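Local coordinates for MHC class I protein (Ginglymostoma cirratum, PDB 6LUP) that probably presents peptides at the cell surface to T cells, holding them in a groove between two helices above a beta sheet, at residues Q31-D36 / E56-E61; T118-L123 / E138-K143. All coordinates share one frame; numbering follows the deposited sequence.

Contact 1 of 2, residues Q31-D36 / E56-E61; sequences QFVQYD and EYWERE
V33 and W58 make the apolar part of this contact. Methyl CG1 of V33 reaches the far rim of the indole benzene ring, 3.7 Å from CZ3 of W58 and 3.8 Å from CH2 of W58, meeting the ring at a slant. Placing CG1 beside the backbone N (chi1 -70°) leaves the other methyl for a neighbour: V33 CG2 sits 3.8 Å above the plane of the F32 ring, over its centre. On the helix, Y57 CD1 covers one face of the W58 indole, and E61 CG lies against one face of the Y57 ring.

An aromatic edge meets a hydroxyl in the second pairing. Y57 OH approaches the F32 ring near its plane, 3.8 Å from F32 CE2, and the two side chains run nearly perpendicular. The hydroxyl is hydrogen-bonded to Y169, whose ring also meets F32. W58 NE1 is hydrogen-bonded to E53 O.

F32 and V33 both face G25, forming a classic beta bulge in strand 30-36. In the class I fold this strand belongs to the groove floor and helix 55-82 is one wall; the axes of the two segments stay 11.4 Å apart at their closest, a gap bridged by long side chains. Y57 packs on the backbone of the bound peptide and Y7 borders F32, V33 and E61, consistent with the pocket that takes the peptide N terminus.

Between these two segments, the only salt bridge lies within the helix. R60 grips E61 side-on, NE lying 2.8 Å from E61 OE2 and NH2 adding a longer bond to the same oxygen from above the carboxylate plane. The other oxygen, E61 OE1, is hydrogen-bonded to the backbone of the bound peptide.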
ATOM      1  N   GLN A  31       0.686  -8.264  -2.029  1.00 34.53           N
ATOM      2  CA  GLN A  31       1.966  -8.444  -1.358  1.00 34.35           C
ATOM      3  C   GLN A  31       2.285  -9.928  -1.264  1.00 34.44           C
ATOM      4  O   GLN A  31       1.430 -10.724  -0.877  1.00 35.23           O
ATOM      5  CB  GLN A  31       1.959  -7.828   0.038  1.00 34.48           C
ATOM      6  CG  GLN A  31       3.360  -7.565   0.565  1.00 34.65           C
ATOM      7  CD  GLN A  31       3.425  -7.446   2.073  1.00 35.52           C
ATOM      8  OE1 GLN A  31       2.549  -6.861   2.698  1.00 36.19           O
ATOM      9  NE2 GLN A  31       4.485  -7.991   2.665  1.00 35.79           N
ATOM     10  N   PHE A  32       3.509 -10.304  -1.617  1.00 33.96           N
ATOM     11  CA  PHE A  32       3.877 -11.722  -1.621  1.00 34.08           C
ATOM     12  C   PHE A  32       5.117 -12.055  -0.794  1.00 33.90           C
ATOM     13  O   PHE A  32       5.283 -13.190  -0.365  1.00 34.44           O
ATOM     14  CB  PHE A  32       3.970 -12.270  -3.057  1.00 34.01           C
ATOM     15  CG  PHE A  32       5.221 -11.872  -3.798  1.00 33.68           C
ATOM     16  CD1 PHE A  32       5.402 -10.568  -4.246  1.00 33.10           C
ATOM     17  CD2 PHE A  32       6.204 -12.821  -4.084  1.00 33.86           C
ATOM     18  CE1 PHE A  32       6.554 -10.205  -4.934  1.00 32.96           C
ATOM     19  CE2 PHE A  32       7.354 -12.467  -4.781  1.00 33.47           C
ATOM     20  CZ  PHE A  32       7.531 -11.156  -5.204  1.00 33.07           C
ATOM     21  N   VAL A  33       5.978 -11.065  -0.570  1.00 33.50           N
ATOM     22  CA  VAL A  33       7.167 -11.248   0.269  1.00 33.42           C
ATOM     23  C   VAL A  33       7.364 -10.083   1.242  1.00 33.89           C
ATOM     24  O   VAL A  33       6.812  -8.991   1.057  1.00 34.05           O
ATOM     25  CB  VAL A  33       8.468 -11.498  -0.547  1.00 32.92           C
ATOM     26  CG1 VAL A  33       8.445 -12.871  -1.207  1.00 33.04           C
ATOM     27  CG2 VAL A  33       8.716 -10.400  -1.580  1.00 32.32           C
ATOM     28  N   GLN A  34       8.146 -10.337   2.285  1.00 34.29           N
ATOM     29  CA  GLN A  34       8.459  -9.343   3.300  1.00 34.59           C
ATOM     30  C   GLN A  34       9.837  -9.646   3.859  1.00 34.73           C
ATOM     31  O   GLN A  34      10.238 -10.809   3.957  1.00 35.19           O
ATOM     32  CB  GLN A  34       7.411  -9.369   4.422  1.00 35.41           C
ATOM     33  CG  GLN A  34       7.548  -8.270   5.478  1.00 36.19           C
ATOM     34  CD  GLN A  34       8.488  -8.621   6.632  1.00 37.04           C
ATOM     35  OE1 GLN A  34       8.897  -9.772   6.805  1.00 37.38           O
ATOM     36  NE2 GLN A  34       8.837  -7.614   7.427  1.00 37.59           N
ATOM     37  N   TYR A  35      10.551  -8.586   4.217  1.00 34.72           N
ATOM     38  CA  TYR A  35      11.799  -8.682   4.953  1.00 34.96           C
ATOM     39  C   TYR A  35      11.875  -7.530   5.956  1.00 35.98           C
ATOM     40  O   TYR A  35      11.430  -6.416   5.661  1.00 35.89           O
ATOM     41  CB  TYR A  35      12.969  -8.613   3.975  1.00 34.18           C
ATOM     42  CG  TYR A  35      14.339  -8.649   4.610  1.00 34.35           C
ATOM     43  CD1 TYR A  35      14.901  -7.501   5.163  1.00 34.76           C
ATOM     44  CD2 TYR A  35      15.088  -9.822   4.627  1.00 34.33           C
ATOM     45  CE1 TYR A  35      16.160  -7.526   5.738  1.00 35.14           C
ATOM     46  CE2 TYR A  35      16.350  -9.856   5.195  1.00 34.63           C
ATOM     47  CZ  TYR A  35      16.880  -8.704   5.749  1.00 35.09           C
ATOM     48  OH  TYR A  35      18.131  -8.723   6.317  1.00 35.59           O
ATOM     49  N   ASP A  36      12.424  -7.800   7.139  1.00 37.10           N
ATOM     50  CA  ASP A  36      12.760  -6.727   8.085  1.00 38.52           C
ATOM     51  C   ASP A  36      14.057  -6.980   8.845  1.00 39.34           C
ATOM     52  O   ASP A  36      14.536  -8.109   8.913  1.00 39.37           O
ATOM     53  CB  ASP A  36      11.600  -6.408   9.045  1.00 39.05           C
ATOM     54  CG  ASP A  36      11.289  -7.541   9.991  1.00 39.84           C
ATOM     55  OD1 ASP A  36      12.110  -7.819  10.887  1.00 40.81           O
ATOM     56  OD2 ASP A  36      10.211  -8.148   9.852  1.00 39.98           O
ATOM     57  N   GLU A  56      16.615 -22.510  -2.360  1.00 37.92           N
ATOM     58  CA  GLU A  56      17.556 -21.611  -3.029  1.00 37.41           C
ATOM     59  C   GLU A  56      16.991 -20.214  -3.248  1.00 36.07           C
ATOM     60  O   GLU A  56      17.704 -19.215  -3.098  1.00 35.38           O
ATOM     61  CB  GLU A  56      18.044 -22.212  -4.350  1.00 38.72           C
ATOM     62  CG  GLU A  56      19.158 -23.228  -4.151  1.00 41.00           C
ATOM     63  CD  GLU A  56      19.710 -23.785  -5.454  1.00 42.70           C
ATOM     64  OE1 GLU A  56      19.568 -23.105  -6.506  1.00 43.06           O
ATOM     65  OE2 GLU A  56      20.294 -24.900  -5.418  1.00 43.17           O
ATOM     66  N   TYR A  57      15.709 -20.150  -3.589  1.00 35.28           N
ATOM     67  CA  TYR A  57      15.027 -18.884  -3.767  1.00 34.41           C
ATOM     68  C   TYR A  57      15.042 -18.033  -2.490  1.00 34.14           C
ATOM     69  O   TYR A  57      15.385 -16.850  -2.528  1.00 33.71           O
ATOM     70  CB  TYR A  57      13.589 -19.115  -4.230  1.00 34.49           C
ATOM     71  CG  TYR A  57      12.801 -17.838  -4.383  1.00 33.77           C
ATOM     72  CD1 TYR A  57      12.153 -17.260  -3.290  1.00 33.67           C
ATOM     73  CD2 TYR A  57      12.704 -17.206  -5.618  1.00 33.43           C
ATOM     74  CE1 TYR A  57      11.431 -16.084  -3.424  1.00 33.26           C
ATOM     75  CE2 TYR A  57      11.984 -16.032  -5.765  1.00 33.20           C
ATOM     76  CZ  TYR A  57      11.351 -15.473  -4.665  1.00 32.99           C
ATOM     77  OH  TYR A  57      10.633 -14.309  -4.805  1.00 32.45           O
ATOM     78  N   TRP A  58      14.670 -18.638  -1.369  1.00 34.32           N
ATOM     79  CA  TRP A  58      14.589 -17.916  -0.106  1.00 34.16           C
ATOM     80  C   TRP A  58      15.961 -17.573   0.442  1.00 34.24           C
ATOM     81  O   TRP A  58      16.149 -16.508   1.028  1.00 34.04           O
ATOM     82  CB  TRP A  58      13.747 -18.692   0.902  1.00 34.74           C
ATOM     83  CG  TRP A  58      12.374 -18.888   0.373  1.00 34.81           C
ATOM     84  CD1 TRP A  58      11.851 -20.033  -0.156  1.00 35.28           C
ATOM     85  CD2 TRP A  58      11.362 -17.890   0.254  1.00 34.54           C
ATOM     86  NE1 TRP A  58      10.567 -19.814  -0.579  1.00 35.28           N
ATOM     87  CE2 TRP A  58      10.239 -18.505  -0.339  1.00 34.96           C
ATOM     88  CE3 TRP A  58      11.286 -16.535   0.605  1.00 34.17           C
ATOM     89  CZ2 TRP A  58       9.048 -17.810  -0.586  1.00 34.81           C
ATOM     90  CZ3 TRP A  58      10.106 -15.844   0.354  1.00 33.97           C
ATOM     91  CH2 TRP A  58       9.006 -16.483  -0.241  1.00 34.36           C
ATOM     92  N   GLU A  59      16.919 -18.467   0.224  1.00 34.72           N
ATOM     93  CA  GLU A  59      18.297 -18.227   0.609  1.00 34.66           C
ATOM     94  C   GLU A  59      18.857 -17.012  -0.124  1.00 34.17           C
ATOM     95  O   GLU A  59      19.429 -16.118   0.504  1.00 34.19           O
ATOM     96  CB  GLU A  59      19.141 -19.475   0.360  1.00 35.35           C
ATOM     97  CG  GLU A  59      18.904 -20.567   1.391  1.00 36.69           C
ATOM     98  CD  GLU A  59      19.121 -21.971   0.856  1.00 37.72           C
ATOM     99  OE1 GLU A  59      18.633 -22.922   1.509  1.00 38.92           O
ATOM    100  OE2 GLU A  59      19.766 -22.136  -0.208  1.00 37.39           O
ATOM    101  N   ARG A  60      18.667 -16.961  -1.440  1.00 33.92           N
ATOM    102  CA  ARG A  60      19.182 -15.848  -2.236  1.00 33.36           C
ATOM    103  C   ARG A  60      18.467 -14.531  -1.942  1.00 32.89           C
ATOM    104  O   ARG A  60      19.113 -13.486  -1.809  1.00 32.50           O
ATOM    105  CB  ARG A  60      19.117 -16.155  -3.731  1.00 33.81           C
ATOM    106  CG  ARG A  60      19.642 -15.018  -4.600  1.00 34.07           C
ATOM    107  CD  ARG A  60      19.018 -15.023  -5.981  1.00 34.88           C
ATOM    108  NE  ARG A  60      17.558 -15.151  -5.932  1.00 35.80           N
ATOM    109  CZ  ARG A  60      16.880 -16.240  -6.302  1.00 36.44           C
ATOM    110  NH1 ARG A  60      17.517 -17.318  -6.760  1.00 36.28           N
ATOM    111  NH2 ARG A  60      15.556 -16.244  -6.220  1.00 36.40           N
ATOM    112  N   GLU A  61      17.138 -14.573  -1.856  1.00 32.77           N
ATOM    113  CA  GLU A  61      16.366 -13.360  -1.569  1.00 32.63           C
ATOM    114  C   GLU A  61      16.737 -12.763  -0.208  1.00 32.62           C
ATOM    115  O   GLU A  61      16.805 -11.538  -0.061  1.00 32.84           O
ATOM    116  CB  GLU A  61      14.855 -13.602  -1.667  1.00 32.78           C
ATOM    117  CG  GLU A  61      14.342 -13.935  -3.062  1.00 32.94           C
ATOM    118  CD  GLU A  61      14.789 -12.940  -4.118  1.00 33.08           C
ATOM    119  OE1 GLU A  61      14.249 -11.809  -4.148  1.00 32.80           O
ATOM    120  OE2 GLU A  61      15.679 -13.304  -4.927  1.00 33.49           O
TER

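Contact 2 of 2, residues T118-L123 / E138-K143; sequences TDFISL and EITKNK
I121 pushes its CD1 methyl end-on into the turn of helix formed by T140 and K141. That carbon lies 3.9 Å from T140 CG2, and it also touches the helix backbone, at 3.9 Å from K141 N, before meeting K141 CB at 4.1 Å. An almost fully extended chain gives I121 this reach: CG1 is anti to the backbone N (chi1 -158°) and CD1 continues outward. Beside it, F120 presents a ring edge, with CZ 4.1 Å from T140 OG1 and the hydroxyl near the ring plane; the two side chains meet at about a right angle. No hydrogen bond joins the segments.

T140 divides its two branches. CG2 packs on I121, while OG1, beside the backbone N, is hydrogen-bonded to R82 NH1 and to the backbone of the bound peptide, a buried hydroxyl with polar partners. F120 packs on an apolar side chain of the peptide, and K143 NZ forms a salt bridge with the peptide backbone, presumably its C-terminal carboxylate. The arrangement fits the pocket that receives the peptide C terminus in class I molecules. K141 gives the contact its CB but sends its amine elsewhere, to W130 O and to a salt bridge with D145.

Behind these side chains, a classic beta bulge in which F120 and I121 both face H113 brings consecutive residues to the helix side of the strand. The segment axes are 9.1 Å apart and nearly parallel, at 9°. Strand 118-124 lies between strands 108-115 and 129-131, I121 packing on H113 of the first and W130 of the second; helix 135-146 rides above, and L79 and R82 of helix 55-82 close on F120 from the other wall of the groove.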
ATOM      1  N   THR A 118      11.108  12.765   0.222  1.00 52.71           N
ATOM      2  CA  THR A 118      11.208  13.666  -0.931  1.00 53.33           C
ATOM      3  C   THR A 118      12.159  13.091  -1.983  1.00 52.96           C
ATOM      4  O   THR A 118      13.141  12.425  -1.643  1.00 52.09           O
ATOM      5  CB  THR A 118      11.688  15.082  -0.536  1.00 54.97           C
ATOM      6  OG1 THR A 118      12.968  15.000   0.098  1.00 55.37           O
ATOM      7  CG2 THR A 118      10.698  15.760   0.404  1.00 55.57           C
ATOM      8  N   ASP A 119      11.857  13.357  -3.256  1.00 53.22           N
ATOM      9  CA  ASP A 119      12.677  12.894  -4.375  1.00 53.02           C
ATOM     10  C   ASP A 119      14.158  13.110  -4.116  1.00 53.35           C
ATOM     11  O   ASP A 119      14.589  14.218  -3.804  1.00 55.12           O
ATOM     12  CB  ASP A 119      12.276  13.603  -5.670  1.00 53.99           C
ATOM     13  CG  ASP A 119      10.996  13.055  -6.271  1.00 53.81           C
ATOM     14  OD1 ASP A 119      10.253  12.325  -5.578  1.00 53.35           O
ATOM     15  OD2 ASP A 119      10.731  13.359  -7.448  1.00 54.91           O
ATOM     16  N   PHE A 120      14.931  12.040  -4.223  1.00 52.40           N
ATOM     17  CA  PHE A 120      16.367  12.140  -4.051  1.00 53.07           C
ATOM     18  C   PHE A 120      17.078  11.906  -5.377  1.00 53.25           C
ATOM     19  O   PHE A 120      17.771  12.791  -5.874  1.00 55.10           O
ATOM     20  CB  PHE A 120      16.855  11.175  -2.968  1.00 52.29           C
ATOM     21  CG  PHE A 120      18.349  11.059  -2.886  1.00 53.10           C
ATOM     22  CD1 PHE A 120      19.142  12.181  -2.646  1.00 54.58           C
ATOM     23  CD2 PHE A 120      18.968   9.821  -3.037  1.00 52.04           C
ATOM     24  CE1 PHE A 120      20.520  12.073  -2.572  1.00 55.02           C
ATOM     25  CE2 PHE A 120      20.347   9.707  -2.961  1.00 52.59           C
ATOM     26  CZ  PHE A 120      21.124  10.833  -2.729  1.00 54.00           C
ATOM     27  N   ILE A 121      16.887  10.720  -5.949  1.00 51.80           N
ATOM     28  CA  ILE A 121      17.525  10.353  -7.206  1.00 51.55           C
ATOM     29  C   ILE A 121      16.713   9.248  -7.887  1.00 50.56           C
ATOM     30  O   ILE A 121      16.067   8.440  -7.217  1.00 49.83           O
ATOM     31  CB  ILE A 121      19.005   9.940  -6.980  1.00 51.57           C
ATOM     32  CG1 ILE A 121      19.821  10.068  -8.271  1.00 52.14           C
ATOM     33  CG2 ILE A 121      19.117   8.552  -6.354  1.00 50.13           C
ATOM     34  CD1 ILE A 121      21.320   9.982  -8.067  1.00 52.20           C
ATOM     35  N   SER A 122      16.723   9.234  -9.216  1.00 50.80           N
ATOM     36  CA  SER A 122      16.039   8.190  -9.981  1.00 50.35           C
ATOM     37  C   SER A 122      16.686   8.004 -11.350  1.00 51.26           C
ATOM     38  O   SER A 122      17.402   8.886 -11.825  1.00 52.84           O
ATOM     39  CB  SER A 122      14.542   8.494 -10.117  1.00 50.17           C
ATOM     40  OG  SER A 122      14.316   9.756 -10.719  1.00 51.53           O
ATOM     41  N   LEU A 123      16.437   6.858 -11.981  1.00 50.58           N
ATOM     42  CA  LEU A 123      17.061   6.554 -13.263  1.00 51.86           C
ATOM     43  C   LEU A 123      16.160   6.816 -14.464  1.00 53.61           C
ATOM     44  O   LEU A 123      15.040   6.310 -14.533  1.00 53.05           O
ATOM     45  CB  LEU A 123      17.561   5.103 -13.298  1.00 50.43           C
ATOM     46  CG  LEU A 123      17.991   4.516 -14.652  1.00 50.81           C
ATOM     47  CD1 LEU A 123      19.323   5.090 -15.121  1.00 51.87           C
ATOM     48  CD2 LEU A 123      18.060   2.998 -14.596  1.00 49.62           C
ATOM     49  N   GLU A 138      23.557  15.533  -6.349  1.00 78.92           N
ATOM     50  CA  GLU A 138      24.475  15.791  -7.461  1.00 79.91           C
ATOM     51  C   GLU A 138      25.773  15.001  -7.370  1.00 78.03           C
ATOM     52  O   GLU A 138      26.265  14.488  -8.376  1.00 77.58           O
ATOM     53  CB  GLU A 138      24.774  17.288  -7.574  1.00 83.84           C
ATOM     54  CG  GLU A 138      23.602  18.109  -8.090  1.00 87.08           C
ATOM     55  CD  GLU A 138      23.896  19.597  -8.151  1.00 92.01           C
ATOM     56  OE1 GLU A 138      25.087  19.984  -8.143  1.00 94.38           O
ATOM     57  OE2 GLU A 138      22.923  20.382  -8.212  1.00 93.37           O
ATOM     58  N   ILE A 139      26.319  14.899  -6.162  1.00 76.98           N
ATOM     59  CA  ILE A 139      27.566  14.169  -5.947  1.00 76.32           C
ATOM     60  C   ILE A 139      27.393  12.653  -6.143  1.00 73.48           C
ATOM     61  O   ILE A 139      28.328  11.967  -6.568  1.00 73.18           O
ATOM     62  CB  ILE A 139      28.218  14.531  -4.583  1.00 77.77           C
ATOM     63  CG1 ILE A 139      29.603  13.885  -4.434  1.00 78.39           C
ATOM     64  CG2 ILE A 139      27.311  14.181  -3.414  1.00 77.26           C
ATOM     65  CD1 ILE A 139      30.679  14.514  -5.298  1.00 80.01           C
ATOM     66  N   THR A 140      26.193  12.148  -5.859  1.00 70.97           N
ATOM     67  CA  THR A 140      25.850  10.746  -6.114  1.00 67.62           C
ATOM     68  C   THR A 140      25.596  10.511  -7.608  1.00 66.85           C
ATOM     69  O   THR A 140      26.043   9.504  -8.169  1.00 65.60           O
ATOM     70  CB  THR A 140      24.634  10.302  -5.269  1.00 66.53           C
ATOM     71  OG1 THR A 140      24.983  10.325  -3.880  1.00 66.39           O
ATOM     72  CG2 THR A 140      24.188   8.892  -5.636  1.00 64.84           C
ATOM     73  N   LYS A 141      24.887  11.447  -8.239  1.00 67.16           N
ATOM     74  CA  LYS A 141      24.589  11.385  -9.672  1.00 66.92           C
ATOM     75  C   LYS A 141      25.863  11.301 -10.509  1.00 67.64           C
ATOM     76  O   LYS A 141      25.939  10.522 -11.464  1.00 66.67           O
ATOM     77  CB  LYS A 141      23.748  12.592 -10.104  1.00 67.39           C
ATOM     78  CG  LYS A 141      23.561  12.716 -11.607  1.00 67.19           C
ATOM     79  CD  LYS A 141      22.860  14.006 -11.998  1.00 68.17           C
ATOM     80  CE  LYS A 141      23.117  14.358 -13.456  1.00 68.83           C
ATOM     81  NZ  LYS A 141      22.751  13.269 -14.401  1.00 67.05           N
ATOM     82  N   ASN A 142      26.860  12.101 -10.141  1.00 69.15           N
ATOM     83  CA  ASN A 142      28.126  12.124 -10.861  1.00 70.57           C
ATOM     84  C   ASN A 142      28.886  10.809 -10.740  1.00 69.14           C
ATOM     85  O   ASN A 142      29.535  10.378 -11.695  1.00 70.03           O
ATOM     86  CB  ASN A 142      28.991  13.303 -10.409  1.00 72.80           C
ATOM     87  CG  ASN A 142      28.440  14.649 -10.861  1.00 74.63           C
ATOM     88  OD1 ASN A 142      28.918  15.696 -10.427  1.00 76.50           O
ATOM     89  ND2 ASN A 142      27.436  14.627 -11.738  1.00 73.92           N
ATOM     90  N   LYS A 143      28.792  10.175  -9.573  1.00 67.15           N
ATOM     91  CA  LYS A 143      29.396   8.862  -9.354  1.00 64.99           C
ATOM     92  C   LYS A 143      28.645   7.777 -10.120  1.00 62.81           C
ATOM     93  O   LYS A 143      29.255   6.929 -10.773  1.00 62.20           O
ATOM     94  CB  LYS A 143      29.426   8.519  -7.864  1.00 65.19           C
ATOM     95  CG  LYS A 143      30.397   9.361  -7.053  1.00 67.80           C
ATOM     96  CD  LYS A 143      30.155   9.224  -5.557  1.00 68.47           C
ATOM     97  CE  LYS A 143      30.793   7.964  -4.997  1.00 68.54           C
ATOM     98  NZ  LYS A 143      30.725   7.950  -3.509  1.00 70.19           N
TER

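Overall arrangement
Both contacts join a strand of the same eight-stranded sheet to a helix, and both are largely buried. Contact 1 sets strand 30-36 beneath helix 55-82, contact 2 strand 118-124 beneath helix 135-146; their centres are 27 Å apart and their nearest atoms about 19 Å, without touching. A bulge marks the strand in both. The chemistry differs: contact 1 is aromatic, with a tyrosine and an indole spanning a wide gap at a skewed strand, whereas contact 2 is closer and nearly parallel, an aliphatic tip plus one ring edge against a helix turn. They probably serve opposite ends of the peptide: E61 bonds its backbone in contact 1, T140 and K143 do so in contact 2.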